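Local atomic coordinates of carboxypeptidase A (Helicoverpa armigera, PDB entry 1JQG), a protein that probably acts as a zinc-dependent metallocarboxypeptidase, cutting residues from the C-terminal end of peptides, and is seen here as a pro-protein with its activation peptide. Residues A[38-43]-A[80-85]; A[68-73]-A[84-89]; A[211-216]-A[415-420]. All blocks are in the same frame, centred on the assembly; numbering follows the deposited sequence.

Contacts 1 and 2 belong to the activation peptide; contact 3 belongs to the enzyme moiety on the opposite side of the chain's centre. The first two have centres 12 Å apart and share strand 83-88, contact 1 at its start and contact 2 at its far end. They also touch each other, F43 CE2 of helix 34-46 packing 3.6 Å from F73 CD2 of helix 70-80. Contact 3 joins strand 212-216 to the C-terminal helix, its centre 41 Å from that of contact 1 and 43 Å from that of contact 2. None of the three takes in the zinc site of H181, E184 and H306.

Contact 1 (A[38-43]-A[80-85]); sequences KLVHDF and SGVQYK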
ATOM      1  N   LYS A  38     -17.228  12.201 -12.384  1.00 43.32           N
ATOM      2  CA  LYS A  38     -16.804  13.510 -11.941  1.00 42.69           C
ATOM      3  C   LYS A  38     -17.755  14.021 -10.849  1.00 40.09           C
ATOM      4  O   LYS A  38     -17.390  14.481  -9.772  1.00 37.93           O
ATOM      5  CB  LYS A  38     -16.804  14.494 -13.119  1.00 49.81           C
ATOM      6  CG  LYS A  38     -15.608  15.353 -13.436  1.00 56.64           C
ATOM      7  CD  LYS A  38     -15.036  16.077 -12.225  1.00 58.87           C
ATOM      8  CE  LYS A  38     -13.650  16.633 -12.542  1.00 63.54           C
ATOM      9  NZ  LYS A  38     -13.707  17.368 -13.850  1.00 63.64           N
ATOM     10  N   LEU A  39     -19.045  13.873 -11.093  1.00 38.92           N
ATOM     11  CA  LEU A  39     -20.103  14.280 -10.199  1.00 38.33           C
ATOM     12  C   LEU A  39     -19.867  13.725  -8.800  1.00 38.58           C
ATOM     13  O   LEU A  39     -19.814  14.446  -7.806  1.00 38.97           O
ATOM     14  CB  LEU A  39     -21.457  13.776 -10.691  1.00 36.77           C
ATOM     15  CG  LEU A  39     -22.738  14.281 -10.047  1.00 43.35           C
ATOM     16  CD1 LEU A  39     -22.920  15.794 -10.172  1.00 43.62           C
ATOM     17  CD2 LEU A  39     -23.930  13.570 -10.697  1.00 48.55           C
ATOM     18  N   VAL A  40     -19.771  12.399  -8.712  1.00 38.41           N
ATOM     19  CA  VAL A  40     -19.674  11.679  -7.448  1.00 35.06           C
ATOM     20  C   VAL A  40     -18.349  11.958  -6.763  1.00 33.49           C
ATOM     21  O   VAL A  40     -18.302  12.173  -5.549  1.00 32.47           O
ATOM     22  CB  VAL A  40     -19.868  10.162  -7.623  1.00 31.33           C
ATOM     23  CG1 VAL A  40     -19.724   9.387  -6.337  1.00 34.72           C
ATOM     24  CG2 VAL A  40     -21.252   9.892  -8.208  1.00 33.18           C
ATOM     25  N   HIS A  41     -17.294  12.076  -7.547  1.00 34.59           N
ATOM     26  CA  HIS A  41     -15.939  12.286  -7.067  1.00 35.09           C
ATOM     27  C   HIS A  41     -15.789  13.596  -6.318  1.00 36.34           C
ATOM     28  O   HIS A  41     -15.317  13.569  -5.187  1.00 39.38           O
ATOM     29  CB  HIS A  41     -14.924  12.244  -8.212  1.00 38.26           C
ATOM     30  CG  HIS A  41     -13.506  12.365  -7.745  1.00 43.21           C
ATOM     31  ND1 HIS A  41     -12.833  11.334  -7.135  1.00 38.96           N
ATOM     32  CD2 HIS A  41     -12.637  13.411  -7.803  1.00 44.67           C
ATOM     33  CE1 HIS A  41     -11.616  11.737  -6.833  1.00 40.83           C
ATOM     34  NE2 HIS A  41     -11.466  12.995  -7.229  1.00 41.47           N
ATOM     35  N   ASP A  42     -16.227  14.697  -6.891  1.00 37.98           N
ATOM     36  CA  ASP A  42     -16.170  16.018  -6.289  1.00 34.48           C
ATOM     37  C   ASP A  42     -17.035  16.075  -5.029  1.00 34.53           C
ATOM     38  O   ASP A  42     -16.651  16.674  -4.024  1.00 33.11           O
ATOM     39  CB  ASP A  42     -16.639  17.077  -7.294  1.00 36.87           C
ATOM     40  CG  ASP A  42     -15.741  17.199  -8.504  1.00 38.14           C
ATOM     41  OD1 ASP A  42     -14.554  16.818  -8.402  1.00 44.65           O
ATOM     42  OD2 ASP A  42     -16.205  17.682  -9.550  1.00 41.45           O
ATOM     43  N   PHE A  43     -18.212  15.436  -5.088  1.00 33.40           N
ATOM     44  CA  PHE A  43     -19.135  15.453  -3.960  1.00 35.99           C
ATOM     45  C   PHE A  43     -18.513  14.784  -2.729  1.00 36.17           C
ATOM     46  O   PHE A  43     -18.508  15.320  -1.636  1.00 37.22           O
ATOM     47  CB  PHE A  43     -20.430  14.742  -4.312  1.00 30.59           C
ATOM     48  CG  PHE A  43     -21.415  14.650  -3.177  1.00 34.16           C
ATOM     49  CD1 PHE A  43     -22.000  15.786  -2.653  1.00 34.22           C
ATOM     50  CD2 PHE A  43     -21.780  13.423  -2.660  1.00 35.10           C
ATOM     51  CE1 PHE A  43     -22.909  15.728  -1.610  1.00 34.89           C
ATOM     52  CE2 PHE A  43     -22.698  13.339  -1.623  1.00 43.00           C
ATOM     53  CZ  PHE A  43     -23.256  14.491  -1.100  1.00 44.15           C
ATOM     54  N   SER A  80     -29.399  13.143  -8.234  1.00 52.97           N
ATOM     55  CA  SER A  80     -28.454  13.091  -9.343  1.00 49.97           C
ATOM     56  C   SER A  80     -28.666  11.895 -10.270  1.00 49.61           C
ATOM     57  O   SER A  80     -27.997  11.759 -11.301  1.00 48.69           O
ATOM     58  CB  SER A  80     -27.036  13.076  -8.774  1.00 46.04           C
ATOM     59  OG  SER A  80     -26.761  14.351  -8.206  1.00 43.42           O
ATOM     60  N   GLY A  81     -29.524  10.952  -9.879  1.00 48.90           N
ATOM     61  CA  GLY A  81     -29.757   9.748 -10.659  1.00 46.76           C
ATOM     62  C   GLY A  81     -28.665   8.695 -10.542  1.00 48.15           C
ATOM     63  O   GLY A  81     -28.630   7.771 -11.361  1.00 53.29           O
ATOM     64  N   VAL A  82     -27.816   8.758  -9.521  1.00 45.53           N
ATOM     65  CA  VAL A  82     -26.719   7.822  -9.339  1.00 42.20           C
ATOM     66  C   VAL A  82     -27.154   6.692  -8.415  1.00 41.08           C
ATOM     67  O   VAL A  82     -27.637   6.944  -7.320  1.00 43.50           O
ATOM     68  CB  VAL A  82     -25.435   8.489  -8.798  1.00 36.78           C
ATOM     69  CG1 VAL A  82     -24.293   7.524  -8.550  1.00 33.10           C
ATOM     70  CG2 VAL A  82     -24.934   9.535  -9.792  1.00 34.56           C
ATOM     71  N   GLN A  83     -27.070   5.459  -8.874  1.00 39.22           N
ATOM     72  CA  GLN A  83     -27.369   4.283  -8.096  1.00 39.94           C
ATOM     73  C   GLN A  83     -26.416   4.087  -6.912  1.00 42.07           C
ATOM     74  O   GLN A  83     -25.204   4.291  -7.023  1.00 41.02           O
ATOM     75  CB  GLN A  83     -27.333   3.002  -8.945  1.00 41.58           C
ATOM     76  CG  GLN A  83     -28.224   3.075 -10.168  1.00 52.08           C
ATOM     77  CD  GLN A  83     -27.993   1.917 -11.116  1.00 62.86           C
ATOM     78  OE1 GLN A  83     -27.387   2.056 -12.184  1.00 72.33           O
ATOM     79  NE2 GLN A  83     -28.489   0.749 -10.713  1.00 70.01           N
ATOM     80  N   TYR A  84     -27.020   3.613  -5.830  1.00 40.71           N
ATOM     81  CA  TYR A  84     -26.218   3.301  -4.677  1.00 41.12           C
ATOM     82  C   TYR A  84     -26.963   2.254  -3.859  1.00 40.86           C
ATOM     83  O   TYR A  84     -28.154   2.055  -3.990  1.00 43.01           O
ATOM     84  CB  TYR A  84     -26.075   4.525  -3.783  1.00 42.79           C
ATOM     85  CG  TYR A  84     -27.350   5.042  -3.147  1.00 46.63           C
ATOM     86  CD1 TYR A  84     -27.782   4.611  -1.899  1.00 46.31           C
ATOM     87  CD2 TYR A  84     -28.133   5.974  -3.817  1.00 47.25           C
ATOM     88  CE1 TYR A  84     -28.942   5.096  -1.328  1.00 44.89           C
ATOM     89  CE2 TYR A  84     -29.302   6.450  -3.254  1.00 49.03           C
ATOM     90  CZ  TYR A  84     -29.701   6.013  -2.011  1.00 46.73           C
ATOM     91  OH  TYR A  84     -30.853   6.502  -1.455  1.00 49.61           O
ATOM     92  N   LYS A  85     -26.144   1.746  -2.944  1.00 40.96           N
ATOM     93  CA  LYS A  85     -26.874   0.892  -2.009  1.00 38.04           C
ATOM     94  C   LYS A  85     -26.007   0.416  -0.866  1.00 36.93           C
ATOM     95  O   LYS A  85     -24.801   0.248  -0.960  1.00 34.91           O
ATOM     96  CB  LYS A  85     -27.562  -0.217  -2.759  1.00 43.05           C
ATOM     97  CG  LYS A  85     -26.607  -1.318  -3.165  1.00 51.28           C
ATOM     98  CD  LYS A  85     -27.292  -2.360  -4.043  1.00 58.90           C
ATOM     99  CE  LYS A  85     -28.190  -3.279  -3.214  1.00 66.30           C
ATOM    100  NZ  LYS A  85     -27.335  -4.134  -2.320  1.00 71.87           N
TER
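L39 and V40, neighbours on helix 34-46, pack against S80 and V82, where the chain passes from helix 70-80 into strand 83-88. V82 takes apolar contact from both helix residues. V40 puts its CG2 branch, the one beside its own backbone N, up to the fork of V82, 3.9 Å from V82 CG1 and 4.0 Å from V82 CG2; the two valines cross obliquely, methyl against both methyls. L39 CD2 meets V82 more loosely, 4.3 Å from V82 CG2. The same methyl also lies on a serine carbon, L39 CD2 being 3.7 Å from S80 CB; chi1 of -169° sets L39 CG anti to the backbone N and brings CD2 there.

The polar side is settled within helix 70-80. S80 OG hydrogen-bonds F76 O one turn back, so the hydroxyl beside L39 CD2 already has a partner. G81, the first residue past the helix, has positive phi (77°) in a Schellman motif.

Both valines also touch V31, in the link between strand 25-30 and helix 34-46, and Q83 pairs through its backbone with D30. The helices pack on one face of the four-stranded antiparallel sheet, consistent with the ferredoxin-like fold of M14 activation domains. No hydrogen bond crosses between the two segments, so they are held here by shape and hydrophobic burial, with V40 and V82 as the buried part.

Contact 2 (A[68-73]-A[84-89]); sequences FKREIF and YKLEVE
R70 reaches from the first turn of helix 70-80 to L86 on strand 83-88 and to E89 just after it. Its guanidinium meets them with different corners. NH2 lies against the leucine's two end methyls, 3.6 Å from L86 CD1 and 3.9 Å from L86 CD2, the side chains crossing at about a right angle. NH1 has E89 CG 3.5 Å away, in the plane of the group at its edge. The carbonyl E89 O is also near, 3.3 Å from R70 NH1, but at an angle too poor for a hydrogen bond. The opposite charges may add a weak attraction: E89 OE1 stays 4.4 Å from R70 NH2, too far for a salt bridge, and the guanidinium and carboxylate planes are 43° apart. A bend at chi3 (50°) turns the end of R70 into this position, and NE makes a weak hydrogen bond to Y27 OH. A leucine in place of R70 would probably leave E89 without its nearby positive charge and Y27 OH without that weak bond.

Further out, the strand turns a corner at E87, where E87 and V88 both face V26 in a classic beta bulge on this outer strand of the four-stranded antiparallel sheet. Beyond the bulge comes E89, which also touches a crystal neighbour. L86 rests on A25 and Y27 of the adjoining strand, and R70 itself touches A25 and V65. K69 holds the N-cap position before the helix, and its O accepts F73 N at 2.9 Å. F73, one turn after R70, turns its ring to that of Y27.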
ATOM      1  N   PHE A  68     -23.855  10.989  10.680  1.00 46.78           N
ATOM      2  CA  PHE A  68     -24.413  12.317  10.565  1.00 44.75           C
ATOM      3  C   PHE A  68     -24.352  12.875   9.159  1.00 42.65           C
ATOM      4  O   PHE A  68     -24.635  14.057   8.948  1.00 44.09           O
ATOM      5  CB  PHE A  68     -23.718  13.276  11.548  1.00 49.34           C
ATOM      6  CG  PHE A  68     -24.028  12.976  12.992  1.00 53.58           C
ATOM      7  CD1 PHE A  68     -23.003  12.611  13.850  1.00 57.44           C
ATOM      8  CD2 PHE A  68     -25.315  13.034  13.494  1.00 52.25           C
ATOM      9  CE1 PHE A  68     -23.257  12.329  15.180  1.00 59.36           C
ATOM     10  CE2 PHE A  68     -25.569  12.752  14.818  1.00 56.73           C
ATOM     11  CZ  PHE A  68     -24.543  12.398  15.671  1.00 57.40           C
ATOM     12  N   LYS A  69     -24.004  12.058   8.178  1.00 40.83           N
ATOM     13  CA  LYS A  69     -23.925  12.482   6.789  1.00 38.18           C
ATOM     14  C   LYS A  69     -24.621  11.511   5.851  1.00 36.42           C
ATOM     15  O   LYS A  69     -24.711  11.760   4.660  1.00 37.02           O
ATOM     16  CB  LYS A  69     -22.460  12.614   6.348  1.00 39.81           C
ATOM     17  CG  LYS A  69     -21.761  13.866   6.857  1.00 28.67           C
ATOM     18  CD  LYS A  69     -20.286  13.807   6.509  1.00 29.30           C
ATOM     19  CE  LYS A  69     -19.542  15.058   6.904  1.00 29.26           C
ATOM     20  NZ  LYS A  69     -18.100  14.946   6.540  1.00 29.16           N
ATOM     21  N   ARG A  70     -25.180  10.442   6.390  1.00 37.65           N
ATOM     22  CA  ARG A  70     -25.857   9.409   5.627  1.00 38.91           C
ATOM     23  C   ARG A  70     -27.059   9.924   4.857  1.00 42.85           C
ATOM     24  O   ARG A  70     -27.267   9.543   3.703  1.00 40.02           O
ATOM     25  CB  ARG A  70     -26.290   8.226   6.486  1.00 40.00           C
ATOM     26  CG  ARG A  70     -25.141   7.430   7.095  1.00 29.85           C
ATOM     27  CD  ARG A  70     -25.662   6.244   7.871  1.00 32.66           C
ATOM     28  NE  ARG A  70     -26.623   5.454   7.099  1.00 36.04           N
ATOM     29  CZ  ARG A  70     -27.022   4.227   7.469  1.00 43.31           C
ATOM     30  NH1 ARG A  70     -26.558   3.640   8.575  1.00 37.65           N
ATOM     31  NH2 ARG A  70     -27.910   3.648   6.649  1.00 43.05           N
ATOM     32  N   GLU A  71     -27.847  10.788   5.497  1.00 48.34           N
ATOM     33  CA  GLU A  71     -29.043  11.356   4.881  1.00 49.24           C
ATOM     34  C   GLU A  71     -28.705  12.344   3.770  1.00 48.14           C
ATOM     35  O   GLU A  71     -29.337  12.342   2.707  1.00 46.59           O
ATOM     36  CB  GLU A  71     -29.922  12.032   5.939  1.00 57.03           C
ATOM     37  CG  GLU A  71     -31.327  12.381   5.474  1.00 63.59           C
ATOM     38  CD  GLU A  71     -32.255  12.761   6.617  1.00 74.65           C
ATOM     39  OE1 GLU A  71     -32.211  13.915   7.123  1.00 76.66           O
ATOM     40  OE2 GLU A  71     -33.070  11.907   7.061  1.00 73.22           O
ATOM     41  N   ILE A  72     -27.719  13.206   4.001  1.00 45.86           N
ATOM     42  CA  ILE A  72     -27.285  14.182   3.009  1.00 43.81           C
ATOM     43  C   ILE A  72     -26.644  13.499   1.800  1.00 42.93           C
ATOM     44  O   ILE A  72     -26.806  13.929   0.659  1.00 41.46           O
ATOM     45  CB  ILE A  72     -26.269  15.165   3.618  1.00 45.96           C
ATOM     46  CG1 ILE A  72     -26.868  15.926   4.813  1.00 49.89           C
ATOM     47  CG2 ILE A  72     -25.775  16.141   2.564  1.00 41.93           C
ATOM     48  CD1 ILE A  72     -25.806  16.764   5.525  1.00 52.37           C
ATOM     49  N   PHE A  73     -25.878  12.438   2.071  1.00 41.47           N
ATOM     50  CA  PHE A  73     -25.123  11.717   1.069  1.00 41.05           C
ATOM     51  C   PHE A  73     -26.050  11.063   0.045  1.00 40.38           C
ATOM     52  O   PHE A  73     -25.870  11.270  -1.166  1.00 38.65           O
ATOM     53  CB  PHE A  73     -24.200  10.684   1.709  1.00 35.62           C
ATOM     54  CG  PHE A  73     -23.592   9.693   0.757  1.00 38.66           C
ATOM     55  CD1 PHE A  73     -24.065   8.399   0.630  1.00 36.13           C
ATOM     56  CD2 PHE A  73     -22.504  10.104  -0.017  1.00 38.59           C
ATOM     57  CE1 PHE A  73     -23.437   7.524  -0.251  1.00 42.59           C
ATOM     58  CE2 PHE A  73     -21.895   9.234  -0.895  1.00 41.92           C
ATOM     59  CZ  PHE A  73     -22.356   7.939  -1.007  1.00 39.38           C
ATOM     60  N   TYR A  84     -27.020   3.613  -5.830  1.00 40.71           N
ATOM     61  CA  TYR A  84     -26.218   3.301  -4.677  1.00 41.12           C
ATOM     62  C   TYR A  84     -26.963   2.254  -3.859  1.00 40.86           C
ATOM     63  O   TYR A  84     -28.154   2.055  -3.990  1.00 43.01           O
ATOM     64  CB  TYR A  84     -26.075   4.525  -3.783  1.00 42.79           C
ATOM     65  CG  TYR A  84     -27.350   5.042  -3.147  1.00 46.63           C
ATOM     66  CD1 TYR A  84     -27.782   4.611  -1.899  1.00 46.31           C
ATOM     67  CD2 TYR A  84     -28.133   5.974  -3.817  1.00 47.25           C
ATOM     68  CE1 TYR A  84     -28.942   5.096  -1.328  1.00 44.89           C
ATOM     69  CE2 TYR A  84     -29.302   6.450  -3.254  1.00 49.03           C
ATOM     70  CZ  TYR A  84     -29.701   6.013  -2.011  1.00 46.73           C
ATOM     71  OH  TYR A  84     -30.853   6.502  -1.455  1.00 49.61           O
ATOM     72  N   LYS A  85     -26.144   1.746  -2.944  1.00 40.96           N
ATOM     73  CA  LYS A  85     -26.874   0.892  -2.009  1.00 38.04           C
ATOM     74  C   LYS A  85     -26.007   0.416  -0.866  1.00 36.93           C
ATOM     75  O   LYS A  85     -24.801   0.248  -0.960  1.00 34.91           O
ATOM     76  CB  LYS A  85     -27.562  -0.217  -2.759  1.00 43.05           C
ATOM     77  CG  LYS A  85     -26.607  -1.318  -3.165  1.00 51.28           C
ATOM     78  CD  LYS A  85     -27.292  -2.360  -4.043  1.00 58.90           C
ATOM     79  CE  LYS A  85     -28.190  -3.279  -3.214  1.00 66.30           C
ATOM     80  NZ  LYS A  85     -27.335  -4.134  -2.320  1.00 71.87           N
ATOM     81  N   LEU A  86     -26.660   0.266   0.291  1.00 34.40           N
ATOM     82  CA  LEU A  86     -26.196  -0.011   1.621  1.00 31.50           C
ATOM     83  C   LEU A  86     -25.622  -1.430   1.766  1.00 34.12           C
ATOM     84  O   LEU A  86     -26.341  -2.420   1.799  1.00 32.95           O
ATOM     85  CB  LEU A  86     -27.245   0.172   2.752  1.00 27.94           C
ATOM     86  CG  LEU A  86     -26.773   0.159   4.213  1.00 25.30           C
ATOM     87  CD1 LEU A  86     -25.958   1.429   4.510  1.00 29.04           C
ATOM     88  CD2 LEU A  86     -27.889   0.035   5.232  1.00 30.97           C
ATOM     89  N   GLU A  87     -24.294  -1.479   1.952  1.00 33.85           N
ATOM     90  CA  GLU A  87     -23.593  -2.723   2.130  1.00 32.69           C
ATOM     91  C   GLU A  87     -23.459  -3.088   3.599  1.00 27.63           C
ATOM     92  O   GLU A  87     -23.575  -4.236   4.009  1.00 25.11           O
ATOM     93  CB  GLU A  87     -22.217  -2.655   1.447  1.00 36.25           C
ATOM     94  CG  GLU A  87     -21.485  -4.010   1.502  1.00 48.95           C
ATOM     95  CD  GLU A  87     -20.205  -4.011   0.687  1.00 51.08           C
ATOM     96  OE1 GLU A  87     -20.330  -4.189  -0.539  1.00 52.83           O
ATOM     97  OE2 GLU A  87     -19.119  -3.842   1.293  1.00 55.68           O
ATOM     98  N   VAL A  88     -23.040  -2.118   4.389  1.00 29.56           N
ATOM     99  CA  VAL A  88     -22.792  -2.275   5.814  1.00 30.95           C
ATOM    100  C   VAL A  88     -23.430  -1.104   6.555  1.00 32.61           C
ATOM    101  O   VAL A  88     -23.034   0.025   6.332  1.00 33.99           O
ATOM    102  CB  VAL A  88     -21.312  -2.330   6.164  1.00 29.45           C
ATOM    103  CG1 VAL A  88     -21.114  -2.694   7.641  1.00 25.04           C
ATOM    104  CG2 VAL A  88     -20.511  -3.325   5.328  1.00 38.91           C
ATOM    105  N   GLU A  89     -24.385  -1.372   7.425  1.00 36.76           N
ATOM    106  CA  GLU A  89     -25.088  -0.314   8.143  1.00 42.36           C
ATOM    107  C   GLU A  89     -24.268   0.224   9.307  1.00 42.27           C
ATOM    108  O   GLU A  89     -24.374   1.406   9.630  1.00 43.85           O
ATOM    109  CB  GLU A  89     -26.463  -0.811   8.614  1.00 50.46           C
ATOM    110  CG  GLU A  89     -27.331   0.309   9.188  1.00 67.95           C
ATOM    111  CD  GLU A  89     -28.754  -0.161   9.466  1.00 73.55           C
ATOM    112  OE1 GLU A  89     -29.561   0.047   8.532  1.00 72.60           O
ATOM    113  OE2 GLU A  89     -29.033  -0.708  10.557  1.00 77.51           O
TER

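Contact 3 (A[211-216]-A[415-420]); sequences IDWIIL and VGARAA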
ATOM      1  N   ILE A 211      20.900 -10.229  -7.553  1.00 29.22           N
ATOM      2  CA  ILE A 211      20.110  -9.068  -7.246  1.00 27.91           C
ATOM      3  C   ILE A 211      20.333  -8.537  -5.826  1.00 23.66           C
ATOM      4  O   ILE A 211      20.358  -9.315  -4.866  1.00 25.01           O
ATOM      5  CB  ILE A 211      18.602  -9.343  -7.475  1.00 30.59           C
ATOM      6  CG1 ILE A 211      18.331  -9.843  -8.911  1.00 26.64           C
ATOM      7  CG2 ILE A 211      17.784  -8.065  -7.255  1.00 19.55           C
ATOM      8  CD1 ILE A 211      16.931 -10.338  -9.194  1.00 23.36           C
ATOM      9  N   ASP A 212      20.474  -7.230  -5.712  1.00 19.33           N
ATOM     10  CA  ASP A 212      20.504  -6.541  -4.415  1.00 20.87           C
ATOM     11  C   ASP A 212      19.135  -5.984  -4.006  1.00 18.72           C
ATOM     12  O   ASP A 212      18.415  -5.486  -4.877  1.00 20.48           O
ATOM     13  CB  ASP A 212      21.472  -5.366  -4.497  1.00 19.91           C
ATOM     14  CG  ASP A 212      22.912  -5.763  -4.369  1.00 20.17           C
ATOM     15  OD1 ASP A 212      23.212  -6.931  -4.102  1.00 18.52           O
ATOM     16  OD2 ASP A 212      23.818  -4.908  -4.553  1.00 28.70           O
ATOM     17  N   TRP A 213      18.694  -6.247  -2.788  1.00 17.86           N
ATOM     18  CA  TRP A 213      17.330  -5.896  -2.386  1.00 17.97           C
ATOM     19  C   TRP A 213      17.292  -4.890  -1.231  1.00 22.52           C
ATOM     20  O   TRP A 213      18.129  -4.816  -0.329  1.00 23.95           O
ATOM     21  CB  TRP A 213      16.512  -7.116  -2.001  1.00 13.86           C
ATOM     22  CG  TRP A 213      16.518  -8.232  -2.986  1.00 16.90           C
ATOM     23  CD1 TRP A 213      17.553  -9.086  -3.288  1.00 19.42           C
ATOM     24  CD2 TRP A 213      15.418  -8.668  -3.785  1.00 19.87           C
ATOM     25  NE1 TRP A 213      17.165 -10.005  -4.232  1.00 18.07           N
ATOM     26  CE2 TRP A 213      15.856  -9.771  -4.547  1.00 27.08           C
ATOM     27  CE3 TRP A 213      14.091  -8.256  -3.923  1.00 18.72           C
ATOM     28  CZ2 TRP A 213      15.015 -10.445  -5.447  1.00 27.21           C
ATOM     29  CZ3 TRP A 213      13.273  -8.896  -4.803  1.00 13.45           C
ATOM     30  CH2 TRP A 213      13.730  -9.980  -5.570  1.00 17.27           C
ATOM     31  N   ILE A 214      16.268  -4.021  -1.295  1.00 20.60           N
ATOM     32  CA  ILE A 214      15.982  -3.038  -0.284  1.00 15.94           C
ATOM     33  C   ILE A 214      14.532  -3.295   0.082  1.00 16.77           C
ATOM     34  O   ILE A 214      13.631  -3.186  -0.758  1.00 17.92           O
ATOM     35  CB  ILE A 214      16.187  -1.600  -0.775  1.00 21.95           C
ATOM     36  CG1 ILE A 214      17.683  -1.296  -0.985  1.00 29.01           C
ATOM     37  CG2 ILE A 214      15.602  -0.583   0.225  1.00 17.35           C
ATOM     38  CD1 ILE A 214      18.009   0.059  -1.579  1.00 21.14           C
ATOM     39  N   ILE A 215      14.263  -3.592   1.359  1.00 15.99           N
ATOM     40  CA  ILE A 215      12.905  -3.840   1.814  1.00 14.62           C
ATOM     41  C   ILE A 215      12.566  -2.983   3.008  1.00 15.19           C
ATOM     42  O   ILE A 215      13.226  -3.091   4.043  1.00 13.68           O
ATOM     43  CB  ILE A 215      12.704  -5.334   2.134  1.00 21.71           C
ATOM     44  CG1 ILE A 215      13.035  -6.193   0.894  1.00 17.52           C
ATOM     45  CG2 ILE A 215      11.264  -5.592   2.593  1.00 16.90           C
ATOM     46  CD1 ILE A 215      12.796  -7.677   1.048  1.00 21.64           C
ATOM     47  N   LEU A 216      11.488  -2.209   2.881  1.00 16.58           N
ATOM     48  CA  LEU A 216      10.989  -1.343   3.957  1.00 18.93           C
ATOM     49  C   LEU A 216       9.586  -1.803   4.380  1.00 21.53           C
ATOM     50  O   LEU A 216       8.573  -1.514   3.730  1.00 21.27           O
ATOM     51  CB  LEU A 216      10.977   0.124   3.489  1.00 16.41           C
ATOM     52  CG  LEU A 216      10.389   1.180   4.419  1.00 17.82           C
ATOM     53  CD1 LEU A 216      11.138   1.309   5.734  1.00 15.78           C
ATOM     54  CD2 LEU A 216      10.404   2.573   3.801  1.00 16.84           C
ATOM     55  N   VAL A 415       9.074 -12.830 -10.448  1.00 25.43           N
ATOM     56  CA  VAL A 415       8.941 -12.869 -11.890  1.00 21.72           C
ATOM     57  C   VAL A 415       9.289 -11.490 -12.411  1.00 21.89           C
ATOM     58  O   VAL A 415       9.927 -11.385 -13.470  1.00 24.54           O
ATOM     59  CB  VAL A 415       7.546 -13.282 -12.343  1.00 23.05           C
ATOM     60  CG1 VAL A 415       7.266 -12.887 -13.778  1.00 29.56           C
ATOM     61  CG2 VAL A 415       7.335 -14.796 -12.266  1.00 27.58           C
ATOM     62  N   GLY A 416       8.843 -10.486 -11.647  1.00 17.94           N
ATOM     63  CA  GLY A 416       9.079  -9.100 -12.037  1.00 17.35           C
ATOM     64  C   GLY A 416      10.541  -8.710 -11.863  1.00 19.01           C
ATOM     65  O   GLY A 416      11.131  -8.087 -12.766  1.00 20.85           O
ATOM     66  N   ALA A 417      11.099  -9.112 -10.716  1.00 17.71           N
ATOM     67  CA  ALA A 417      12.487  -8.819 -10.393  1.00 22.33           C
ATOM     68  C   ALA A 417      13.436  -9.403 -11.447  1.00 22.92           C
ATOM     69  O   ALA A 417      14.365  -8.717 -11.824  1.00 23.14           O
ATOM     70  CB  ALA A 417      12.964  -9.209  -9.006  1.00 17.71           C
ATOM     71  N   ARG A 418      13.151 -10.620 -11.895  1.00 19.74           N
ATOM     72  CA  ARG A 418      13.988 -11.285 -12.866  1.00 20.59           C
ATOM     73  C   ARG A 418      13.818 -10.674 -14.245  1.00 20.64           C
ATOM     74  O   ARG A 418      14.795 -10.536 -15.026  1.00 20.89           O
ATOM     75  CB  ARG A 418      13.698 -12.808 -12.915  1.00 26.03           C
ATOM     76  CG  ARG A 418      14.288 -13.559 -11.731  1.00 34.84           C
ATOM     77  CD  ARG A 418      14.255 -15.077 -11.875  1.00 29.83           C
ATOM     78  NE  ARG A 418      12.956 -15.614 -11.577  1.00 36.21           N
ATOM     79  CZ  ARG A 418      12.716 -16.609 -10.734  1.00 32.66           C
ATOM     80  NH1 ARG A 418      13.731 -17.158 -10.113  1.00 25.16           N
ATOM     81  NH2 ARG A 418      11.498 -17.081 -10.476  1.00 36.09           N
ATOM     82  N   ALA A 419      12.571 -10.358 -14.592  1.00 21.32           N
ATOM     83  CA  ALA A 419      12.267  -9.698 -15.861  1.00 21.35           C
ATOM     84  C   ALA A 419      12.815  -8.280 -15.921  1.00 23.04           C
ATOM     85  O   ALA A 419      13.411  -7.873 -16.919  1.00 26.57           O
ATOM     86  CB  ALA A 419      10.759  -9.650 -16.092  1.00 21.37           C
ATOM     87  N   ALA A 420      12.677  -7.546 -14.800  1.00 22.77           N
ATOM     88  CA  ALA A 420      13.154  -6.165 -14.742  1.00 22.58           C
ATOM     89  C   ALA A 420      14.680  -6.141 -14.743  1.00 26.37           C
ATOM     90  O   ALA A 420      15.301  -5.259 -15.318  1.00 27.02           O
ATOM     91  CB  ALA A 420      12.586  -5.487 -13.514  1.00 16.72           C
TER
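A417 carries this contact from the C-terminal helix 402-421, offering its methyl to I211, just before strand 212-216, and to W213 within it. W213 brings the far corner of its indole, CH2, to 3.6 Å from A417 CB. I211 CD1 also reaches the methyl, 4.1 Å from A417 CB and 4.0 Å from the carbonyl atom A417 O; CG1 lies beside the backbone N (chi1 -55°) and the chain runs on extended to CD1. The same isoleucine lays its other branch over the tryptophan, I211 CG2 standing 3.6 Å above the ring plane toward the rim. Both residues also touch V174 of the neighbouring parallel strand, and W213 NE1 gives its hydrogen to L207 O.

Next along the helix, R418 takes its guanidinium to salt bridges with E204 and D206, near the short helix 206-209 that leads into the strand.

The C-terminal helix thus lies against the mixed eight-stranded sheet of the zinc carboxypeptidase fold. With no hydrogen bond between the two segments, van der Waals contact of buried apolar groups does the joining, and the small methyl of A417 probably allows the indole this close to the helix.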